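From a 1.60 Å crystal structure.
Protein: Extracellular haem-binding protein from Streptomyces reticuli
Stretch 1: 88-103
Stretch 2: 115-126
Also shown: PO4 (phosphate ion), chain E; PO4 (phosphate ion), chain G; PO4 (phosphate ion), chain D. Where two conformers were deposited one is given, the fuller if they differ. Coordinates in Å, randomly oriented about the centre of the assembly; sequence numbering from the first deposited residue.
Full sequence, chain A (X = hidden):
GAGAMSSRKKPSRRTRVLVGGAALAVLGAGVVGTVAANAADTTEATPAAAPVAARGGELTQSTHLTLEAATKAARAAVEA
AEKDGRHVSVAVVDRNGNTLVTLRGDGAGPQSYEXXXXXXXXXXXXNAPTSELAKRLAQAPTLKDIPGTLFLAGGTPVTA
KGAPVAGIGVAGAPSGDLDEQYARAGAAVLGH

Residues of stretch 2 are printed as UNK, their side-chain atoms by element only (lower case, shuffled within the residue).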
ATOM      1  N   VAL A  88      -2.226 -17.785  20.426  1.00 15.55           N
ATOM      2  CA  VAL A  88      -3.036 -16.709  19.847  1.00 14.46           C
ATOM      3  C   VAL A  88      -2.241 -15.430  19.791  1.00 13.71           C
ATOM      4  O   VAL A  88      -1.229 -15.287  20.482  1.00 14.18           O
ATOM      5  CB  VAL A  88      -4.327 -16.441  20.649  1.00 13.79           C
ATOM      6  CG1 VAL A  88      -5.194 -17.726  20.713  1.00 14.08           C
ATOM      7  CG2 VAL A  88      -4.034 -15.862  22.073  1.00 14.26           C
ATOM      8  N   SER A  89      -2.681 -14.511  18.942  1.00 13.78           N
ATOM      9  CA  SER A  89      -2.255 -13.132  19.033  1.00 13.71           C
ATOM     10  C   SER A  89      -3.411 -12.330  19.599  1.00 13.04           C
ATOM     11  O   SER A  89      -4.592 -12.680  19.397  1.00 13.27           O
ATOM     12  CB  SER A  89      -1.868 -12.553  17.653  1.00 14.22           C
ATOM     13  OG  SER A  89      -0.737 -13.204  17.090  1.00 15.41           O
ATOM     14  N   VAL A  90      -3.085 -11.229  20.272  1.00 13.26           N
ATOM     15  CA  VAL A  90      -4.097 -10.410  20.927  1.00 13.90           C
ATOM     16  C   VAL A  90      -3.804  -8.951  20.613  1.00 13.63           C
ATOM     17  O   VAL A  90      -2.648  -8.518  20.612  1.00 14.66           O
ATOM     18  CB  VAL A  90      -4.111 -10.637  22.469  1.00 13.52           C
ATOM     19  CG1 VAL A  90      -5.203  -9.797  23.131  1.00 15.64           C
ATOM     20  CG2 VAL A  90      -4.344 -12.106  22.787  1.00 12.62           C
ATOM     21  N   ALA A  91      -4.853  -8.194  20.319  1.00 12.59           N
ATOM     22  CA  ALA A  91      -4.680  -6.757  20.103  1.00 12.55           C
ATOM     23  C   ALA A  91      -5.686  -5.994  20.917  1.00 12.85           C
ATOM     24  O   ALA A  91      -6.849  -6.424  21.026  1.00 12.53           O
ATOM     25  CB  ALA A  91      -4.858  -6.400  18.638  1.00 12.40           C
ATOM     26  N   VAL A  92      -5.284  -4.820  21.415  1.00 12.54           N
ATOM     27  CA  VAL A  92      -6.271  -3.899  21.984  1.00 13.00           C
ATOM     28  C   VAL A  92      -6.233  -2.626  21.145  1.00 12.98           C
ATOM     29  O   VAL A  92      -5.165  -2.040  20.951  1.00 13.70           O
ATOM     30  CB  VAL A  92      -5.974  -3.580  23.469  1.00 13.71           C
ATOM     31  CG1 VAL A  92      -6.981  -2.585  24.044  1.00 12.73           C
ATOM     32  CG2 VAL A  92      -5.924  -4.876  24.312  1.00 13.53           C
ATOM     33  N   VAL A  93      -7.389  -2.235  20.615  1.00 12.67           N
ATOM     34  CA  VAL A  93      -7.494  -1.090  19.716  1.00 12.61           C
ATOM     35  C   VAL A  93      -8.440  -0.043  20.335  1.00 12.73           C
ATOM     36  O   VAL A  93      -9.535  -0.349  20.806  1.00 13.21           O
ATOM     37  CB  VAL A  93      -8.000  -1.536  18.304  1.00 12.38           C
ATOM     38  CG1 VAL A  93      -8.265  -0.324  17.400  1.00 11.66           C
ATOM     39  CG2 VAL A  93      -6.998  -2.500  17.641  1.00 12.14           C
ATOM     40  N   ASP A  94      -7.992   1.201  20.370  1.00 13.08           N
ATOM     41  CA  ASP A  94      -8.791   2.295  20.914  1.00 13.38           C
ATOM     42  C   ASP A  94      -9.983   2.611  19.999  1.00 13.58           C
ATOM     43  O   ASP A  94      -9.948   2.370  18.787  1.00 13.45           O
ATOM     44  CB  ASP A  94      -7.880   3.546  21.005  1.00 13.38           C
ATOM     45  CG  ASP A  94      -8.444   4.620  21.928  1.00 13.66           C
ATOM     46  OD1 ASP A  94      -8.009   4.663  23.108  1.00 16.28           O
ATOM     47  OD2 ASP A  94      -9.340   5.384  21.492  1.00 15.42           O
ATOM     48  N   ARG A  95     -11.004   3.217  20.576  1.00 12.69           N
ATOM     49  CA  ARG A  95     -12.146   3.705  19.814  1.00 12.59           C
ATOM     50  C   ARG A  95     -11.707   4.705  18.738  1.00 13.71           C
ATOM     51  O   ARG A  95     -12.389   4.904  17.723  1.00 14.16           O
ATOM     52  CB  ARG A  95     -13.160   4.331  20.788  1.00 12.29           C
ATOM     53  CG  ARG A  95     -14.280   5.103  20.132  1.00 12.83           C
ATOM     54  CD  ARG A  95     -15.246   4.266  19.307  1.00 13.59           C
ATOM     55  NE  ARG A  95     -16.329   5.146  18.827  1.00 15.64           N
ATOM     56  CZ  ARG A  95     -17.374   4.719  18.130  1.00 17.03           C
ATOM     57  NH1 ARG A  95     -17.483   3.431  17.842  1.00 17.00           N
ATOM     58  NH2 ARG A  95     -18.319   5.575  17.717  1.00 16.69           N
ATOM     59  N   ASN A  96     -10.561   5.337  18.937  1.00 12.84           N
ATOM     60  CA  ASN A  96     -10.096   6.263  17.904  1.00 13.27           C
ATOM     61  C   ASN A  96      -9.246   5.636  16.831  1.00 14.27           C
ATOM     62  O   ASN A  96      -8.956   6.295  15.840  1.00 14.58           O
ATOM     63  CB  ASN A  96      -9.210   7.372  18.537  1.00 13.27           C
ATOM     64  CG  ASN A  96      -7.859   6.840  19.090  1.00 11.91           C
ATOM     65  OD1 ASN A  96      -7.362   5.775  18.686  1.00 14.50           O
ATOM     66  ND2 ASN A  96      -7.252   7.613  19.989  1.00 12.89           N
ATOM     67  N   GLY A  97      -8.942   4.341  16.913  1.00 14.50           N
ATOM     68  CA  GLY A  97      -8.923   3.405  15.819  1.00 14.05           C
ATOM     69  C   GLY A  97      -7.411   3.041  15.925  1.00 13.54           C
ATOM     70  O   GLY A  97      -6.868   2.221  15.158  1.00 14.55           O
ATOM     71  N   ASN A  98      -6.702   3.624  16.909  1.00 12.88           N
ATOM     72  CA  ASN A  98      -5.268   3.299  17.125  1.00 13.38           C
ATOM     73  C   ASN A  98      -5.041   2.004  17.894  1.00 13.35           C
ATOM     74  O   ASN A  98      -5.698   1.755  18.915  1.00 14.32           O
ATOM     75  CB  ASN A  98      -4.535   4.405  17.906  1.00 12.31           C
ATOM     76  CG  ASN A  98      -4.384   5.691  17.107  1.00 14.99           C
ATOM     77  OD1 ASN A  98      -4.430   5.687  15.882  1.00 17.48           O
ATOM     78  ND2 ASN A  98      -4.202   6.811  17.823  1.00 16.52           N
ATOM     79  N   THR A  99      -4.088   1.199  17.431  1.00 13.62           N
ATOM     80  CA  THR A  99      -3.696   0.022  18.208  1.00 13.42           C
ATOM     81  C   THR A  99      -2.917   0.482  19.421  1.00 13.35           C
ATOM     82  O   THR A  99      -1.984   1.266  19.297  1.00 14.30           O
ATOM     83  CB  THR A  99      -2.834  -0.931  17.379  1.00 13.84           C
ATOM     84  OG1 THR A  99      -3.603  -1.375  16.250  1.00 14.93           O
ATOM     85  CG2 THR A  99      -2.404  -2.142  18.193  1.00 13.64           C
ATOM     86  N   LEU A 100      -3.314   0.004  20.594  1.00 12.90           N
ATOM     87  CA  LEU A 100      -2.664   0.344  21.865  1.00 12.81           C
ATOM     88  C   LEU A 100      -1.697  -0.733  22.337  1.00 13.09           C
ATOM     89  O   LEU A 100      -0.634  -0.426  22.874  1.00 13.07           O
ATOM     90  CB  LEU A 100      -3.713   0.521  22.962  1.00 13.09           C
ATOM     91  CG  LEU A 100      -4.790   1.569  22.720  1.00 13.64           C
ATOM     92  CD1 LEU A 100      -5.614   1.677  24.004  1.00 14.67           C
ATOM     93  CD2 LEU A 100      -4.196   2.914  22.361  1.00 15.50           C
ATOM     94  N   VAL A 101      -2.065  -2.000  22.132  1.00 13.03           N
ATOM     95  CA  VAL A 101      -1.242  -3.131  22.556  1.00 13.16           C
ATOM     96  C   VAL A 101      -1.379  -4.254  21.539  1.00 13.45           C
ATOM     97  O   VAL A 101      -2.486  -4.528  21.077  1.00 13.62           O
ATOM     98  CB  VAL A 101      -1.717  -3.714  23.927  1.00 13.06           C
ATOM     99  CG1 VAL A 101      -0.956  -5.021  24.265  1.00 14.43           C
ATOM    100  CG2 VAL A 101      -1.525  -2.706  25.030  1.00 13.55           C
ATOM    101  N   THR A 102      -0.270  -4.894  21.199  1.00 12.66           N
ATOM    102  CA  THR A 102      -0.323  -6.195  20.516  1.00 13.00           C
ATOM    103  C   THR A 102       0.606  -7.151  21.199  1.00 13.46           C
ATOM    104  O   THR A 102       1.687  -6.763  21.684  1.00 12.46           O
ATOM    105  CB  THR A 102       0.077  -6.130  19.024  1.00 13.53           C
ATOM    106  OG1 THR A 102       1.424  -5.645  18.894  1.00 13.66           O
ATOM    107  CG2 THR A 102      -0.880  -5.250  18.256  1.00 12.63           C
ATOM    108  N   LEU A 103       0.195  -8.422  21.223  1.00 12.73           N
ATOM    109  CA  LEU A 103       1.013  -9.472  21.813  1.00 13.72           C
ATOM    110  C   LEU A 103       0.893 -10.667  20.893  1.00 13.76           C
ATOM    111  O   LEU A 103      -0.228 -11.127  20.623  1.00 14.57           O
ATOM    112  CB  LEU A 103       0.453  -9.853  23.173  1.00 13.50           C
ATOM    113  CG  LEU A 103       0.407  -8.799  24.276  1.00 13.20           C
ATOM    114  CD1 LEU A 103      -0.272  -9.433  25.508  1.00 13.92           C
ATOM    115  CD2 LEU A 103       1.815  -8.328  24.607  1.00 15.07           C
ATOM    116  N   UNK A 115      -5.204 -10.367  12.006  0.50 13.80           N
ATOM    117  CA  UNK A 115      -6.572 -10.793  12.259  0.50 12.56           C
ATOM    118  C   UNK A 115      -7.039 -10.239  13.603  0.50 12.94           C
ATOM    119  O   UNK A 115      -8.128  -9.705  13.696  0.50 12.86           O
ATOM    120  c   UNK A 115      -6.672 -12.320  12.242  0.50 12.25           C
ATOM    121  o   UNK A 115      -8.002 -12.763  12.489  0.50  9.34           O
ATOM    122  N   UNK A 116      -6.209 -10.363  14.636  1.00 12.98           N
ATOM    123  CA  UNK A 116      -6.568  -9.880  15.970  1.00 13.58           C
ATOM    124  C   UNK A 116      -6.767  -8.362  15.960  1.00 13.68           C
ATOM    125  O   UNK A 116      -7.765  -7.847  16.499  1.00 14.01           O
ATOM    126  c   UNK A 116      -5.511 -10.251  16.965  1.00 13.46           C
ATOM    127  N   UNK A 117      -5.858  -7.656  15.287  1.00 13.77           N
ATOM    128  CA  UNK A 117      -5.973  -6.204  15.183  1.00 14.74           C
ATOM    129  C   UNK A 117      -7.273  -5.780  14.524  1.00 14.24           C
ATOM    130  O   UNK A 117      -7.974  -4.884  15.018  1.00 13.17           O
ATOM    131  c   UNK A 117      -4.812  -5.642  14.375  1.00 15.47           C
ATOM    132  o   UNK A 117      -2.315  -4.826  13.211  1.00 26.25           O
ATOM    133  c   UNK A 117      -2.694  -4.374  14.312  1.00 24.65           C
ATOM    134  o   UNK A 117      -2.395  -3.223  14.732  1.00 23.99           O
ATOM    135  c   UNK A 117      -3.596  -5.278  15.144  1.00 20.59           C
ATOM    136  N   UNK A 118      -7.604  -6.412  13.403  1.00 13.45           N
ATOM    137  CA  UNK A 118      -8.808  -6.029  12.679  1.00 13.79           C
ATOM    138  C   UNK A 118     -10.070  -6.372  13.444  1.00 13.25           C
ATOM    139  O   UNK A 118     -11.035  -5.612  13.391  1.00 14.25           O
ATOM    140  c   UNK A 118      -7.327  -5.122   7.076  1.00 26.52           C
ATOM    141  c   UNK A 118      -7.717  -6.044  10.443  1.00 16.55           C
ATOM    142  n   UNK A 118      -6.920  -5.742   8.170  1.00 26.17           N
ATOM    143  n   UNK A 118      -8.586  -5.267   6.637  1.00 28.41           N
ATOM    144  n   UNK A 118      -6.459  -4.391   6.394  1.00 32.66           N
ATOM    145  c   UNK A 118      -8.819  -6.631  11.283  1.00 14.60           C
ATOM    146  c   UNK A 118      -7.780  -6.563   9.018  1.00 19.64           C
ATOM    147  N   UNK A 119     -10.078  -7.519  14.125  1.00 12.22           N
ATOM    148  CA  UNK A 119     -11.234  -7.849  14.954  1.00 11.74           C
ATOM    149  C   UNK A 119     -11.463  -6.814  16.045  1.00 12.06           C
ATOM    150  O   UNK A 119     -12.600  -6.430  16.299  1.00 12.56           O
ATOM    151  n   UNK A 119     -10.638 -14.135  15.167  1.00 14.18           N
ATOM    152  c   UNK A 119     -11.094 -11.674  15.321  1.00 12.56           C
ATOM    153  c   UNK A 119     -10.809 -12.849  14.392  1.00 13.35           C
ATOM    154  c   UNK A 119     -11.101  -9.228  15.607  1.00 11.95           C
ATOM    155  c   UNK A 119     -11.153 -10.355  14.592  1.00 12.10           C
ATOM    156  N   UNK A 120     -10.394  -6.414  16.722  1.00 12.11           N
ATOM    157  CA  UNK A 120     -10.507  -5.394  17.755  1.00 12.60           C
ATOM    158  C   UNK A 120     -11.063  -4.064  17.195  1.00 13.13           C
ATOM    159  O   UNK A 120     -11.935  -3.425  17.814  1.00 14.07           O
ATOM    160  c   UNK A 120      -9.137  -5.181  18.429  1.00 11.89           C
ATOM    161  N   UNK A 121     -10.530  -3.639  16.058  1.00 12.51           N
ATOM    162  CA  UNK A 121     -10.985  -2.418  15.412  1.00 13.00           C
ATOM    163  C   UNK A 121     -12.486  -2.538  15.088  1.00 13.86           C
ATOM    164  O   UNK A 121     -13.256  -1.592  15.227  1.00 14.14           O
ATOM    165  c   UNK A 121     -10.178  -2.259  14.103  1.00 13.22           C
ATOM    166  c   UNK A 121     -10.546  -1.044  13.286  1.00 12.19           C
ATOM    167  c   UNK A 121     -11.777  -0.001  11.457  1.00 14.44           C
ATOM    168  c   UNK A 121      -9.979   0.195  13.576  1.00 13.83           C
ATOM    169  c   UNK A 121     -11.201   1.214  11.763  1.00 15.09           C
ATOM    170  c   UNK A 121     -10.300   1.316  12.803  1.00 15.88           C
ATOM    171  c   UNK A 121     -11.440  -1.134  12.214  1.00 14.95           C
ATOM    172  N   UNK A 122     -12.907  -3.718  14.643  1.00 14.04           N
ATOM    173  CA  UNK A 122     -14.282  -3.897  14.194  1.00 13.70           C
ATOM    174  C   UNK A 122     -15.235  -3.855  15.376  1.00 13.71           C
ATOM    175  O   UNK A 122     -16.301  -3.204  15.328  1.00 14.76           O
ATOM    176  o   UNK A 122     -13.512  -5.123  12.303  1.00 13.98           O
ATOM    177  c   UNK A 122     -15.829  -5.383  12.908  1.00 14.89           C
ATOM    178  c   UNK A 122     -14.413  -5.198  13.415  1.00 13.03           C
ATOM    179  N   UNK A 123     -14.849  -4.537  16.452  1.00 14.11           N
ATOM    180  CA  UNK A 123     -15.657  -4.539  17.664  1.00 14.19           C
ATOM    181  C   UNK A 123     -15.849  -3.134  18.254  1.00 14.17           C
ATOM    182  O   UNK A 123     -16.963  -2.778  18.690  1.00 15.03           O
ATOM    183  c   UNK A 123     -15.037  -5.454  18.708  1.00 13.90           C
ATOM    184  N   UNK A 124     -14.787  -2.329  18.286  1.00 14.13           N
ATOM    185  CA  UNK A 124     -14.886  -1.006  18.890  1.00 14.52           C
ATOM    186  C   UNK A 124     -15.618  -0.030  17.975  1.00 14.67           C
ATOM    187  O   UNK A 124     -16.240   0.912  18.441  1.00 16.04           O
ATOM    188  c   UNK A 124     -13.523  -0.419  19.347  1.00 14.05           C
ATOM    189  c   UNK A 124     -12.737   0.086  18.170  1.00 14.15           C
ATOM    190  c   UNK A 124     -13.763   0.728  20.360  1.00 14.23           C
ATOM    191  N   UNK A 125     -15.563  -0.279  16.668  1.00 15.79           N
ATOM    192  CA  UNK A 125     -16.266   0.563  15.704  1.00 15.93           C
ATOM    193  C   UNK A 125     -17.781   0.470  15.824  1.00 16.93           C
ATOM    194  O   UNK A 125     -18.471   1.484  15.673  1.00 16.97           O
ATOM    195  o   UNK A 125     -14.527   0.641  14.024  1.00 16.46           O
ATOM    196  c   UNK A 125     -15.855   0.217  14.279  1.00 15.60           C
ATOM    197  N   UNK A 126     -18.291  -0.734  16.074  1.00 17.60           N
ATOM    198  CA  UNK A 126     -19.742  -0.941  16.194  1.00 17.33           C
ATOM    199  C   UNK A 126     -20.198  -1.211  17.623  1.00 17.49           C
ATOM    200  O   UNK A 126     -21.395  -1.392  17.875  1.00 17.53           O
ATOM    201  c   UNK A 126     -21.461  -0.929  13.263  1.00 21.52           C
ATOM    202  n   UNK A 126     -21.211  -0.612  11.951  1.00 22.48           N
ATOM    203  c   UNK A 126     -19.943  -1.025  11.630  1.00 19.95           C
ATOM    204  c   UNK A 126     -17.980  -1.445  10.377  1.00 16.89           C
ATOM    205  c   UNK A 126     -20.371  -1.552  13.817  1.00 18.52           C
ATOM    206  c   UNK A 126     -20.236  -2.045  15.230  1.00 18.58           C
ATOM    207  c   UNK A 126     -19.388  -1.630  12.781  1.00 18.72           C
ATOM    208  c   UNK A 126     -17.394  -2.047  11.498  1.00 16.54           C
ATOM    209  c   UNK A 126     -18.089  -2.139  12.713  1.00 17.46           C
ATOM    210  c   UNK A 126     -19.251  -0.942  10.417  1.00 18.90           C
TER
HETATM  211  P   PO4 E 160      -4.375  -3.760  10.052  1.00 65.27           P
HETATM  212  O1  PO4 E 160      -4.378  -3.891  11.558  1.00 62.68           O
HETATM  213  O2  PO4 E 160      -4.293  -5.127   9.394  1.00 62.16           O
HETATM  214  O3  PO4 E 160      -5.647  -3.074   9.601  1.00 62.11           O
HETATM  215  O4  PO4 E 160      -3.174  -2.929   9.648  1.00 63.08           O
HETATM  216  P   PO4 G 162      -7.942  -2.552   4.094  1.00 51.18           P
HETATM  217  O1  PO4 G 162      -9.139  -3.286   4.662  1.00 49.55           O
HETATM  218  O2  PO4 G 162      -6.934  -3.539   3.547  1.00 51.14           O
HETATM  219  O3  PO4 G 162      -8.425  -1.641   2.987  1.00 51.47           O
HETATM  220  O4  PO4 G 162      -7.283  -1.721   5.173  1.00 51.47           O
HETATM  221  P   PO4 D 159      -8.412 -16.596  13.167  1.00 30.06           P
HETATM  222  O1  PO4 D 159      -8.307 -17.100  14.603  1.00 27.87           O
HETATM  223  O2  PO4 D 159      -8.962 -17.737  12.349  1.00 32.62           O
HETATM  224  O3  PO4 D 159      -9.428 -15.499  13.191  1.00 31.20           O
HETATM  225  O4  PO4 D 159      -7.114 -16.065  12.517  1.00 26.57           O

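Position 115 carries one carbon and one oxygen. It makes no contact with stretch 1; its oxygen lies near a phosphate ion of chain D. It is Ser115.

Position 116 has a single carbon. Its CA-to-CB bond points toward stretch 1, and the CB of position 116 lies 3.6 Å from Ser89 O and 4.2 Å from Ala91 CB. It is Ala116.

Position 117 has three carbons, the third carrying two oxygens. One of the oxygens meets the Thr99 hydroxyl, and the chain also passes Ala91 and Thr102. A carboxylate on two further carbons is Glu117. Thr99 OG1 donates a hydrogen bond to Glu117 OE2 at 2.7 Å.

Position 118 has three carbons, a nitrogen, then a carbon carrying two more nitrogens. It points away from the strand and touches none of it. This guanidinium is Arg118. Its NE donates a hydrogen bond to O2 of the chain E phosphate (3.0 Å), and its NH1 donates a hydrogen bond to O1 of the chain G phosphate (2.9 Å).

Position 119 has four carbons in a row ending in nitrogen. It does not reach stretch 1. It is Lys119, whose NZ donates a hydrogen bond to O3 of the chain D phosphate at 2.7 Å.

Position 120 has one carbon; the CB of position 120 is 3.5 Å from Val93 CG2 and 3.7 Å from Ala91 O. It is Ala120.

Position 121 has one carbon and a ring of six carbons, with no oxygen. The ring edge lies near Gly97 CA and Val93 CG1. It is Phe121. Gly97 CA is 3.9 Å from Phe121 CE2. An ideal CB on Gly97 would come within 3.3 Å of that same CE2, a tight fit, and the positive phi also favours glycine.

Position 122 has one carbon carrying an oxygen and a carbon. It is out of reach of stretch 1. It is Thr122, whose OG1 donates back to Arg118 O (2.7 Å).

Position 123 has one carbon, also out of reach. It is Ala123.

Position 124 has one carbon carrying two carbons, close to Asp94 and Arg95. It is Val124. Its CG2 is 3.7 Å from Arg95 CB.

Position 125 has one carbon and one oxygen, pointing away from stretch 1. It is Ser125, whose OG donates a hydrogen bond to Phe121 O (2.8 Å).

Position 126 has one carbon, then fused rings holding eight carbons and a nitrogen. It makes no contact with stretch 1. It is Trp126.

The helix crosses strand 89-94 at -34°, with the axes 6.7 Å apart at closest. Small alanines on both sides permit this close packing. Val93 fits against Ala120 and Phe121. Hydrogen bonds add to the packing: Thr99 holds Glu117, while Arg95 NH1 reaches Val124 O (2.9 Å) and, weakly, Ser125 O (3.1 Å).

Stretch 2 115-126: SAERKAFTAVSW
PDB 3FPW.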